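Local coordinates for thioesterase domain-containing protein (Pseudomonas aeruginosa, PDB 1ZKI) that hydrolyses thioesters as a hotdog-fold thioesterase, probably with acyl-CoA among its substrates, at the interface of chains A and B. Sequence-based numbering; all coordinates share one arbitrary frame. Chains: chain A/B, hypothetical protein PA5202.

The interface of chains A and B. Residues chain A 82-84, 86, 123-124; chain B 80, 101, 109, 125, 127.
B:Gln125, on strand 119-130 of chain B, reaches straight into chain A: CG is anti to the backbone N (chi1 179°) and the chain stays extended at chi2. B:Gln125 CB lies 4.4 Å from A:Lys82 CE, B:Gln125 CG passes 3.8 Å from A:Asn84 ND2, and B:Gln125 CD approaches A:Lys123 O. At the tip the two amide atoms part. B:Gln125 NE2 gives a hydrogen bond to A:Lys123 O (2.9 Å), coming from above the carbonyl plane rather than on a lone pair. B:Gln125 OE1 sits 3.3 Å from A:Lys123 CG, and a water bridges it to the amine A:Lys123 NZ.

B:Gln125 NE2 also meets A:Asn84 ND2 tip to tip at 2.8 Å, the amide planes 51° apart. Two amide nitrogens this close suggest that the asparagine amide may be turned over, with its oxygen facing the glutamine. As modelled, B:Thr127 OG1 donates to A:Asn84 OD1 (2.9 Å), in plane on a lone pair, and also to B:Glu80 OE1; one hydroxyl hydrogen cannot serve both, so a turned amide would fit better. B:Glu80 OE1 takes the threonine on its anti lone pair and the salt bridge from A:Lys82 NZ (2.7 Å) from above the carboxylate plane. The methyls of B:Val109 cap A:Asn84, and B:Leu101 crosses A:Lys123 at about a right angle, its CD1 3.7 Å from A:Lys123 CG.

With its two-fold twin, this polar patch helps pair the sheets of two hotdog subunits, plausibly in the biological oligomer.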
loop_
_atom_site.group_PDB
_atom_site.type_symbol
_atom_site.label_atom_id
_atom_site.label_comp_id
_atom_site.label_asym_id
_atom_site.label_seq_id
_atom_site.Cartn_x
_atom_site.Cartn_y
_atom_site.Cartn_z
ATOM N N LYS A 82 6.528 2.709 4.192
ATOM C CA LYS A 82 5.537 2.595 5.255
ATOM C C LYS A 82 5.072 1.158 5.262
ATOM O O LYS A 82 4.763 0.621 4.210
ATOM C CB LYS A 82 4.353 3.517 4.956
ATOM C CG LYS A 82 3.215 3.497 6.002
ATOM C CD LYS A 82 2.033 2.636 5.557
ATOM C CE LYS A 82 0.750 3.067 6.288
ATOM N NZ LYS A 82 0.715 2.591 7.676
ATOM N N ILE A 83 5.005 0.559 6.447
ATOM C CA ILE A 83 4.639 -0.855 6.585
ATOM C C ILE A 83 3.539 -1.007 7.629
ATOM O O ILE A 83 3.533 -0.278 8.624
ATOM C CB ILE A 83 5.902 -1.708 7.010
ATOM C CG1 ILE A 83 5.588 -3.209 7.022
ATOM C CG2 ILE A 83 6.479 -1.265 8.394
ATOM C CD1 ILE A 83 6.835 -4.077 7.088
ATOM N N ASN A 84 2.611 -1.944 7.401
ATOM C CA ASN A 84 1.659 -2.388 8.427
ATOM C C ASN A 84 1.971 -3.817 8.778
ATOM O O ASN A 84 2.198 -4.637 7.889
ATOM C CB ASN A 84 0.221 -2.345 7.921
ATOM C CG ASN A 84 -0.448 -1.042 8.216
ATOM O OD1 ASN A 84 -1.195 -0.906 9.211
ATOM N ND2 ASN A 84 -0.175 -0.068 7.389
ATOM N N ILE A 86 0.513 -7.208 10.299
ATOM C CA ILE A 86 -0.847 -7.740 10.409
ATOM C C ILE A 86 -0.918 -8.901 11.384
ATOM O O ILE A 86 -1.796 -8.937 12.260
ATOM C CB ILE A 86 -1.420 -8.065 9.010
ATOM C CG1 ILE A 86 -1.747 -6.727 8.317
ATOM C CG2 ILE A 86 -2.662 -8.972 9.121
ATOM C CD1 ILE A 86 -1.798 -6.785 6.826
ATOM N N LYS A 123 2.124 -5.604 4.979
ATOM C CA LYS A 123 1.844 -4.953 3.702
ATOM C C LYS A 123 2.514 -3.595 3.775
ATOM O O LYS A 123 2.525 -2.959 4.838
ATOM C CB LYS A 123 0.338 -4.759 3.505
ATOM C CG LYS A 123 -0.036 -4.117 2.152
ATOM C CD LYS A 123 -0.049 -5.186 1.049
ATOM C CE LYS A 123 0.351 -4.642 -0.326
ATOM N NZ LYS A 123 -0.710 -3.895 -0.996
ATOM N N GLY A 124 3.105 -3.158 2.667
ATOM C CA GLY A 124 3.717 -1.814 2.659
ATOM C C GLY A 124 3.769 -1.148 1.309
ATOM O O GLY A 124 3.447 -1.768 0.288
ATOM N N GLU B 80 -4.530 6.315 11.015
ATOM C CA GLU B 80 -3.443 6.875 10.217
ATOM C C GLU B 80 -3.606 6.443 8.762
ATOM O O GLU B 80 -4.274 5.437 8.470
ATOM C CB GLU B 80 -2.069 6.433 10.770
ATOM C CG GLU B 80 -1.796 4.920 10.606
ATOM C CD GLU B 80 -1.267 4.553 9.210
ATOM O OE1 GLU B 80 -1.584 3.436 8.745
ATOM O OE2 GLU B 80 -0.521 5.348 8.590
ATOM N N LEU B 101 -7.707 -5.249 3.941
ATOM C CA LEU B 101 -6.734 -6.341 3.893
ATOM C C LEU B 101 -6.742 -7.176 5.152
ATOM O O LEU B 101 -6.327 -8.348 5.136
ATOM C CB LEU B 101 -5.324 -5.783 3.707
ATOM C CG LEU B 101 -5.105 -4.958 2.452
ATOM C CD1 LEU B 101 -3.688 -4.431 2.505
ATOM C CD2 LEU B 101 -5.358 -5.799 1.190
ATOM N N VAL B 109 -6.726 -2.915 8.531
ATOM C CA VAL B 109 -5.751 -2.388 7.567
ATOM C C VAL B 109 -6.456 -2.355 6.231
ATOM O O VAL B 109 -7.092 -3.335 5.844
ATOM C CB VAL B 109 -4.495 -3.275 7.495
ATOM C CG1 VAL B 109 -3.448 -2.654 6.541
ATOM C CG2 VAL B 109 -3.904 -3.428 8.885
ATOM N N GLN B 125 -2.427 3.348 1.842
ATOM C CA GLN B 125 -2.618 2.293 2.811
ATOM C C GLN B 125 -2.810 2.951 4.154
ATOM O O GLN B 125 -2.092 3.901 4.480
ATOM C CB GLN B 125 -1.369 1.415 2.815
ATOM C CG GLN B 125 -1.369 0.260 3.792
ATOM C CD GLN B 125 -0.064 -0.538 3.666
ATOM O OE1 GLN B 125 0.388 -0.833 2.553
ATOM N NE2 GLN B 125 0.543 -0.878 4.796
ATOM N N THR B 127 -4.678 2.594 8.477
ATOM C CA THR B 127 -5.110 1.762 9.606
ATOM C C THR B 127 -6.312 2.441 10.249
ATOM O O THR B 127 -6.315 3.673 10.438
ATOM C CB THR B 127 -3.978 1.668 10.646
ATOM O OG1 THR B 127 -2.740 1.389 9.980
ATOM C CG2 THR B 127 -4.265 0.586 11.692
HETATM O O HOH W 1 -0.785 -1.534 0.267
#